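Local coordinates for protein putative nucleotide-diphospho-sugar transferase (Desulfovibrio desulfuricans subsp. desulfuricans, PDB 3CGX) that is a putative nucleotide-diphospho-sugar transferase of the GT-A clan that probably transfers sugar from a nucleotide-activated donor, its exact substrates not being established, at residues Lys12-Gly17 / Lys70-Pro75; Lys18-Leu23 / Gly110-Asp115. One frame throughout, in Å; residues are numbered along the deposited sequence.

Contact 1: Lys12-Gly17 / Lys70-Pro75; sequences KYPEPG and KAWLGP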
ATOM      1  N   LYS A  12      -4.475  -7.737   1.675  1.00 21.68           N
ATOM      2  CA  LYS A  12      -5.558  -8.712   1.868  1.00 21.97           C
ATOM      3  C   LYS A  12      -5.176 -10.052   1.194  1.00 21.98           C
ATOM      4  O   LYS A  12      -4.517 -10.075   0.144  1.00 21.50           O
ATOM      5  CB  LYS A  12      -6.871  -8.196   1.292  1.00 24.04           C
ATOM      6  CG  LYS A  12      -8.072  -9.066   1.552  1.00 23.44           C
ATOM      7  CD  LYS A  12      -9.383  -8.399   1.227  1.00 24.75           C
ATOM      8  CE  LYS A  12     -10.570  -9.361   1.482  1.00 24.18           C
ATOM      9  NZ  LYS A  12     -11.805  -8.681   1.080  1.00 22.93           N
ATOM     10  N   TYR A  13      -5.577 -11.165   1.817  1.00 23.64           N
ATOM     11  CA  TYR A  13      -5.290 -12.476   1.228  1.00 23.07           C
ATOM     12  C   TYR A  13      -5.980 -12.490  -0.150  1.00 23.59           C
ATOM     13  O   TYR A  13      -7.151 -12.158  -0.259  1.00 23.76           O
ATOM     14  CB  TYR A  13      -5.722 -13.672   2.091  1.00 22.76           C
ATOM     15  CG  TYR A  13      -5.092 -14.901   1.528  1.00 18.16           C
ATOM     16  CD1 TYR A  13      -3.792 -15.254   1.887  1.00 20.21           C
ATOM     17  CD2 TYR A  13      -5.757 -15.676   0.563  1.00 26.18           C
ATOM     18  CE1 TYR A  13      -3.144 -16.365   1.305  1.00 25.84           C
ATOM     19  CE2 TYR A  13      -5.126 -16.787  -0.027  1.00 23.24           C
ATOM     20  CZ  TYR A  13      -3.806 -17.105   0.340  1.00 29.35           C
ATOM     21  OH  TYR A  13      -3.140 -18.174  -0.228  1.00 27.06           O
ATOM     22  N   PRO A  14      -5.229 -12.833  -1.224  1.00 22.74           N
ATOM     23  CA  PRO A  14      -5.727 -12.755  -2.622  1.00 23.12           C
ATOM     24  C   PRO A  14      -6.644 -13.906  -3.051  1.00 24.47           C
ATOM     25  O   PRO A  14      -6.324 -14.672  -3.974  1.00 23.81           O
ATOM     26  CB  PRO A  14      -4.450 -12.723  -3.433  1.00 24.87           C
ATOM     27  CG  PRO A  14      -3.502 -13.597  -2.592  1.00 20.05           C
ATOM     28  CD  PRO A  14      -3.822 -13.275  -1.170  1.00 24.07           C
ATOM     29  N   GLU A  15      -7.779 -14.003  -2.378  1.00 25.36           N
ATOM     30  CA  GLU A  15      -8.779 -15.025  -2.697  1.00 26.76           C
ATOM     31  C   GLU A  15      -9.705 -14.558  -3.809  1.00 25.36           C
ATOM     32  O   GLU A  15     -10.253 -13.450  -3.711  1.00 23.29           O
ATOM     33  CB  GLU A  15      -9.640 -15.299  -1.484  1.00 28.71           C
ATOM     34  CG  GLU A  15     -10.561 -16.448  -1.693  1.00 33.38           C
ATOM     35  CD  GLU A  15     -11.402 -16.720  -0.458  1.00 50.47           C
ATOM     36  OE1 GLU A  15     -11.056 -16.220   0.643  1.00 50.62           O
ATOM     37  OE2 GLU A  15     -12.421 -17.421  -0.608  1.00 54.81           O
ATOM     38  N   PRO A  16      -9.903 -15.389  -4.856  1.00 25.75           N
ATOM     39  CA  PRO A  16     -10.816 -14.948  -5.926  1.00 26.34           C
ATOM     40  C   PRO A  16     -12.184 -14.549  -5.393  1.00 26.68           C
ATOM     41  O   PRO A  16     -12.780 -15.224  -4.519  1.00 26.67           O
ATOM     42  CB  PRO A  16     -10.855 -16.159  -6.891  1.00 26.56           C
ATOM     43  CG  PRO A  16      -9.566 -16.821  -6.652  1.00 26.38           C
ATOM     44  CD  PRO A  16      -9.282 -16.678  -5.193  1.00 26.12           C
ATOM     45  N   GLY A  17     -12.646 -13.410  -5.876  1.00 23.99           N
ATOM     46  CA  GLY A  17     -13.926 -12.857  -5.481  1.00 26.16           C
ATOM     47  C   GLY A  17     -13.861 -11.970  -4.253  1.00 24.91           C
ATOM     48  O   GLY A  17     -14.810 -11.285  -3.935  1.00 25.38           O
ATOM     49  N   LYS A  70       1.744 -17.351   5.942  1.00 20.30           N
ATOM     50  CA  LYS A  70       3.095 -17.941   6.047  1.00 19.79           C
ATOM     51  C   LYS A  70       3.373 -18.824   4.824  1.00 20.92           C
ATOM     52  O   LYS A  70       4.469 -18.790   4.236  1.00 20.13           O
ATOM     53  CB  LYS A  70       3.299 -18.718   7.377  1.00 18.70           C
ATOM     54  CG  LYS A  70       3.056 -17.845   8.585  1.00 22.33           C
ATOM     55  CD  LYS A  70       3.589 -18.317   9.934  1.00 30.27           C
ATOM     56  CE  LYS A  70       3.840 -19.781  10.099  1.00 39.62           C
ATOM     57  NZ  LYS A  70       3.847 -20.115  11.596  1.00 30.59           N
ATOM     58  N   ALA A  71       2.386 -19.619   4.430  1.00 19.36           N
ATOM     59  CA  ALA A  71       2.554 -20.526   3.294  1.00 20.27           C
ATOM     60  C   ALA A  71       2.723 -19.768   1.984  1.00 21.46           C
ATOM     61  O   ALA A  71       3.349 -20.249   1.050  1.00 22.47           O
ATOM     62  CB  ALA A  71       1.388 -21.545   3.211  1.00 17.08           C
ATOM     63  N   TRP A  72       2.167 -18.575   1.928  1.00 22.55           N
ATOM     64  CA  TRP A  72       2.202 -17.765   0.698  1.00 23.11           C
ATOM     65  C   TRP A  72       3.493 -16.934   0.592  1.00 22.52           C
ATOM     66  O   TRP A  72       4.284 -17.119  -0.334  1.00 22.62           O
ATOM     67  CB  TRP A  72       0.972 -16.855   0.611  1.00 21.62           C
ATOM     68  CG  TRP A  72       1.026 -15.822  -0.508  1.00 25.74           C
ATOM     69  CD1 TRP A  72       1.666 -15.942  -1.697  1.00 25.85           C
ATOM     70  CD2 TRP A  72       0.400 -14.542  -0.519  1.00 19.42           C
ATOM     71  NE1 TRP A  72       1.502 -14.805  -2.458  1.00 25.00           N
ATOM     72  CE2 TRP A  72       0.722 -13.927  -1.760  1.00 22.72           C
ATOM     73  CE3 TRP A  72      -0.379 -13.841   0.402  1.00 18.28           C
ATOM     74  CZ2 TRP A  72       0.281 -12.664  -2.100  1.00 18.68           C
ATOM     75  CZ3 TRP A  72      -0.815 -12.574   0.076  1.00 22.36           C
ATOM     76  CH2 TRP A  72      -0.484 -11.993  -1.166  1.00 24.50           C
ATOM     77  N   LEU A  73       3.680 -16.051   1.566  1.00 23.59           N
ATOM     78  CA  LEU A  73       4.821 -15.102   1.598  1.00 25.73           C
ATOM     79  C   LEU A  73       6.038 -15.573   2.407  1.00 24.80           C
ATOM     80  O   LEU A  73       7.113 -15.026   2.265  1.00 29.07           O
ATOM     81  CB  LEU A  73       4.338 -13.727   2.070  1.00 23.48           C
ATOM     82  CG  LEU A  73       3.252 -13.140   1.171  1.00 24.22           C
ATOM     83  CD1 LEU A  73       2.643 -11.893   1.770  1.00 20.91           C
ATOM     84  CD2 LEU A  73       3.846 -12.820  -0.226  1.00 26.51           C
ATOM     85  N   GLY A  74       5.899 -16.631   3.185  1.00 21.97           N
ATOM     86  CA  GLY A  74       7.036 -17.198   3.908  1.00 23.25           C
ATOM     87  C   GLY A  74       6.920 -17.067   5.399  1.00 23.85           C
ATOM     88  O   GLY A  74       6.403 -16.064   5.899  1.00 23.21           O
ATOM     89  N   PRO A  75       7.451 -18.051   6.113  1.00 22.94           N
ATOM     90  CA  PRO A  75       7.310 -18.068   7.555  1.00 24.35           C
ATOM     91  C   PRO A  75       8.236 -17.101   8.297  1.00 25.13           C
ATOM     92  O   PRO A  75       8.100 -16.948   9.504  1.00 26.81           O
ATOM     93  CB  PRO A  75       7.655 -19.520   7.912  1.00 25.09           C
ATOM     94  CG  PRO A  75       8.689 -19.904   6.849  1.00 25.49           C
ATOM     95  CD  PRO A  75       8.254 -19.186   5.615  1.00 23.01           C
TER

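Contact 2: Lys18-Leu23 / Gly110-Asp115; sequences KVKTRL and GSDIPD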
ATOM      1  N   LYS A  18     -12.732 -11.969  -3.557  1.00 25.62           N
ATOM      2  CA  LYS A  18     -12.580 -11.159  -2.349  1.00 25.16           C
ATOM      3  C   LYS A  18     -11.649  -9.982  -2.556  1.00 26.81           C
ATOM      4  O   LYS A  18     -11.524  -9.130  -1.669  1.00 27.16           O
ATOM      5  CB  LYS A  18     -12.049 -12.040  -1.215  1.00 27.55           C
ATOM      6  CG  LYS A  18     -12.980 -13.210  -0.822  1.00 30.11           C
ATOM      7  CD  LYS A  18     -12.809 -13.545   0.665  1.00 42.90           C
ATOM      8  N   VAL A  19     -10.955  -9.946  -3.699  1.00 21.80           N
ATOM      9  CA  VAL A  19     -10.051  -8.849  -4.008  1.00 22.54           C
ATOM     10  C   VAL A  19     -10.230  -8.416  -5.486  1.00 23.72           C
ATOM     11  O   VAL A  19     -10.614  -9.211  -6.338  1.00 23.85           O
ATOM     12  CB  VAL A  19      -8.538  -9.198  -3.766  1.00 22.89           C
ATOM     13  CG1 VAL A  19      -8.256  -9.484  -2.271  1.00 22.57           C
ATOM     14  CG2 VAL A  19      -8.059 -10.369  -4.725  1.00 23.27           C
ATOM     15  N   LYS A  20     -10.019  -7.144  -5.744  1.00 24.45           N
ATOM     16  CA  LYS A  20     -10.020  -6.616  -7.121  1.00 25.11           C
ATOM     17  C   LYS A  20     -11.233  -7.053  -7.918  1.00 25.08           C
ATOM     18  O   LYS A  20     -11.146  -7.478  -9.079  1.00 22.15           O
ATOM     19  CB  LYS A  20      -8.712  -6.999  -7.841  1.00 25.02           C
ATOM     20  CG  LYS A  20      -7.434  -6.386  -7.185  1.00 26.77           C
ATOM     21  CD  LYS A  20      -7.537  -4.830  -7.054  1.00 28.85           C
ATOM     22  CE  LYS A  20      -6.282  -4.139  -6.641  1.00 31.15           C
ATOM     23  NZ  LYS A  20      -6.539  -2.696  -6.274  1.00 32.45           N
ATOM     24  N   THR A  21     -12.397  -6.944  -7.300  1.00 21.70           N
ATOM     25  CA  THR A  21     -13.612  -7.381  -7.975  1.00 22.90           C
ATOM     26  C   THR A  21     -14.017  -6.505  -9.167  1.00 22.98           C
ATOM     27  O   THR A  21     -14.598  -6.988 -10.140  1.00 23.16           O
ATOM     28  CB  THR A  21     -14.784  -7.524  -6.985  1.00 25.82           C
ATOM     29  OG1 THR A  21     -14.997  -6.268  -6.345  1.00 27.60           O
ATOM     30  CG2 THR A  21     -14.488  -8.673  -5.988  1.00 29.95           C
ATOM     31  N   ARG A  22     -13.709  -5.227  -9.108  1.00 22.70           N
ATOM     32  CA  ARG A  22     -13.981  -4.347 -10.239  1.00 25.03           C
ATOM     33  C   ARG A  22     -13.112  -4.724 -11.497  1.00 21.01           C
ATOM     34  O   ARG A  22     -13.602  -4.746 -12.646  1.00 23.34           O
ATOM     35  CB  ARG A  22     -13.722  -2.906  -9.838  1.00 24.02           C
ATOM     36  CG  ARG A  22     -13.762  -1.976 -10.988  1.00 34.61           C
ATOM     37  CD  ARG A  22     -15.107  -1.480 -11.253  1.00 44.65           C
ATOM     38  NE  ARG A  22     -15.139  -0.467 -12.302  1.00 48.92           N
ATOM     39  CZ  ARG A  22     -14.883   0.821 -12.111  1.00 49.08           C
ATOM     40  NH1 ARG A  22     -14.524   1.282 -10.907  1.00 60.29           N
ATOM     41  NH2 ARG A  22     -14.952   1.650 -13.131  1.00 36.43           N
ATOM     42  N   LEU A  23     -11.840  -5.028 -11.258  1.00 20.54           N
ATOM     43  CA  LEU A  23     -10.959  -5.555 -12.298  1.00 21.52           C
ATOM     44  C   LEU A  23     -11.499  -6.931 -12.759  1.00 21.13           C
ATOM     45  O   LEU A  23     -11.580  -7.222 -13.957  1.00 21.33           O
ATOM     46  CB  LEU A  23      -9.512  -5.605 -11.774  1.00 23.67           C
ATOM     47  CG  LEU A  23      -8.462  -6.291 -12.621  1.00 26.50           C
ATOM     48  CD1 LEU A  23      -8.312  -5.551 -13.988  1.00 20.61           C
ATOM     49  CD2 LEU A  23      -7.161  -6.315 -11.897  1.00 23.45           C
ATOM     50  N   GLY A 110      -0.160   1.013   1.179  1.00 22.73           N
ATOM     51  CA  GLY A 110      -1.027  -0.007   0.622  1.00 23.85           C
ATOM     52  C   GLY A 110      -0.340  -0.887  -0.416  1.00 23.41           C
ATOM     53  O   GLY A 110       0.852  -0.745  -0.712  1.00 25.78           O
ATOM     54  N   SER A 111      -1.120  -1.784  -0.992  1.00 21.16           N
ATOM     55  CA  SER A 111      -0.552  -2.801  -1.854  1.00 23.20           C
ATOM     56  C   SER A 111      -1.117  -2.788  -3.276  1.00 26.18           C
ATOM     57  O   SER A 111      -1.059  -3.809  -3.977  1.00 25.69           O
ATOM     58  CB  SER A 111      -0.813  -4.190  -1.225  1.00 23.26           C
ATOM     59  OG  SER A 111      -2.113  -4.302  -0.724  1.00 21.98           O
ATOM     60  N   ASP A 112      -1.619  -1.631  -3.683  1.00 27.65           N
ATOM     61  CA  ASP A 112      -2.256  -1.447  -5.013  1.00 28.72           C
ATOM     62  C   ASP A 112      -1.393  -0.645  -5.983  1.00 26.54           C
ATOM     63  O   ASP A 112      -1.888  -0.207  -7.011  1.00 26.87           O
ATOM     64  CB  ASP A 112      -3.607  -0.690  -4.848  1.00 28.16           C
ATOM     65  CG  ASP A 112      -4.596  -1.471  -4.028  1.00 39.88           C
ATOM     66  OD1 ASP A 112      -4.905  -2.639  -4.386  1.00 37.62           O
ATOM     67  OD2 ASP A 112      -4.981  -0.964  -2.964  1.00 42.24           O
ATOM     68  N   ILE A 113      -0.100  -0.513  -5.652  1.00 25.12           N
ATOM     69  CA  ILE A 113       0.857   0.276  -6.414  1.00 24.91           C
ATOM     70  C   ILE A 113       2.117  -0.510  -6.725  1.00 25.03           C
ATOM     71  O   ILE A 113       3.249  -0.114  -6.302  1.00 24.46           O
ATOM     72  CB  ILE A 113       1.188   1.642  -5.657  1.00 24.59           C
ATOM     73  CG1 ILE A 113       1.576   1.419  -4.193  1.00 28.12           C
ATOM     74  CG2 ILE A 113       0.014   2.660  -5.782  1.00 26.66           C
ATOM     75  CD1 ILE A 113       2.217   2.620  -3.567  1.00 25.87           C
ATOM     76  N   PRO A 114       1.963  -1.583  -7.528  1.00 24.33           N
ATOM     77  CA  PRO A 114       3.031  -2.565  -7.667  1.00 24.60           C
ATOM     78  C   PRO A 114       4.300  -2.047  -8.280  1.00 25.44           C
ATOM     79  O   PRO A 114       5.349  -2.610  -8.072  1.00 25.26           O
ATOM     80  CB  PRO A 114       2.391  -3.636  -8.537  1.00 26.87           C
ATOM     81  CG  PRO A 114       1.349  -2.926  -9.309  1.00 25.53           C
ATOM     82  CD  PRO A 114       0.790  -1.954  -8.362  1.00 23.03           C
ATOM     83  N   ASP A 115       4.212  -0.980  -9.047  1.00 25.71           N
ATOM     84  CA  ASP A 115       5.401  -0.430  -9.704  1.00 25.57           C
ATOM     85  C   ASP A 115       6.076   0.691  -8.907  1.00 24.46           C
ATOM     86  O   ASP A 115       6.910   1.428  -9.440  1.00 21.03           O
ATOM     87  CB  ASP A 115       5.106   0.111 -11.117  1.00 22.39           C
ATOM     88  CG  ASP A 115       4.089   1.263 -11.140  1.00 25.57           C
ATOM     89  OD1 ASP A 115       3.237   1.435 -10.229  1.00 22.34           O
ATOM     90  OD2 ASP A 115       4.113   2.019 -12.143  1.00 28.22           O
TER

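Contact 1: Lys12-Gly17 / Lys70-Pro75
Trp72 meets Pro14 and Tyr13 through the outer part of its six-membered ring; no hydrogen bond crosses the contact, which is carried by the aromatic and proline rings. Pro14 lies over one face of the indole as a CH-pi partner, its CG 3.9 Å from the centroid of that ring and 18° off the normal. Its CD comes nearer the rim, 3.3 Å from Trp72 CZ3, and also rests on a face of the Tyr13 ring, so the pyrrolidine touches both aromatic groups at once. Leu73 CG lies against the indole face opposite Pro14.

The two aromatic rings meet obliquely, neither stacked nor edge-to-face, with planes 76° apart. Tyr13 CE1 approaches Trp72 CE3 at 3.9 Å. CG of Trp72 stands anti to its backbone N (chi1 171°), which sends the indole out from the helix toward the loop.

In the GT-A Rossmann-like fold, residues 12-17 belong to the loop leaving the first strand, 5-11, and Trp72 lies near the end of helix 65-73. Pro14 centres an inverse gamma turn, closed by Glu15 N to Tyr13 O at 2.9 Å. Gly74, with positive phi, takes the chain out of the helix.

Gln41 OE1 and Arg37 NH2 of helix 29-47 take up Trp72 NE1 and Tyr13 OH, respectively, in hydrogen bonds. Separately, Arg37 makes a cation-pi contact with the indole. Tyr13 in turn has a cation-pi partner in Lys68 and an edge-to-face one in Phe69, both on helix 65-73.

Contact 2: Lys18-Leu23 / Gly110-Asp115
Lys20 reaches Asp112 through the end of its side chain, NZ lying 2.5 Å from Asp112 OD1. This salt bridge is modelled shorter than usual, and OD1 is placed too close to another atom of the model, so the exact length is doubtful. The engagement is one-sided: Asp112 OD2 stays 4.0 Å from Lys20 NZ. Asp112 follows strand 105-109, where GT-A enzymes commonly carry their DxD or related acidic motif; here it stands in a Ser-Asp-Ile sequence rather than a full DxD and is at most a probable counterpart. An imidazole probably from the crystallisation liquor lies about 3 Å from its side chain at the nearest atoms, consistent with a place beside the substrate pocket.

Beyond the pair, Lys20 NZ has a second acceptor in Val192 O, and the backbone of Asp112 is hydrogen-bonded to the same residue; the loop at Val192 thus ties both partners together. The lysine chain bends at chi2 (-55°) and then runs extended, carrying its amine from the N-cap of helix 21-27 across to the carboxylate. Along the way it packs on Tyr36 of helix 29-47. Tyr36 also reaches the other segment, its OH hydrogen-bonded to Ser111 OG next to Asp112, and the same Ser111 OG is bonded to Phe10 O of strand 5-11.

Overall arrangement
The two contacts have centres 14 Å apart and interleave along the chain: residues 12-17 and 18-23 are consecutive, followed by 70-75 and then 110-115. The single loop after strand 5-11 therefore serves both, turning one part toward helix 65-73 and the next toward the loop that leaves the neighbouring parallel strand 105-109. Lys12 NZ joins them through a probable hydrogen bond to Lys18 O at 2.8 Å, and Val19 packs on Lys12 and Pro14. Helix 29-47 lies beside both contacts. The centres of contacts 1 and 2 lie about 15 and 9 Å from the chain centre, and Lys12 and Asp112 each have a bound imidazole nearby, consistent with a loop bordering the probable nucleotide-sugar pocket.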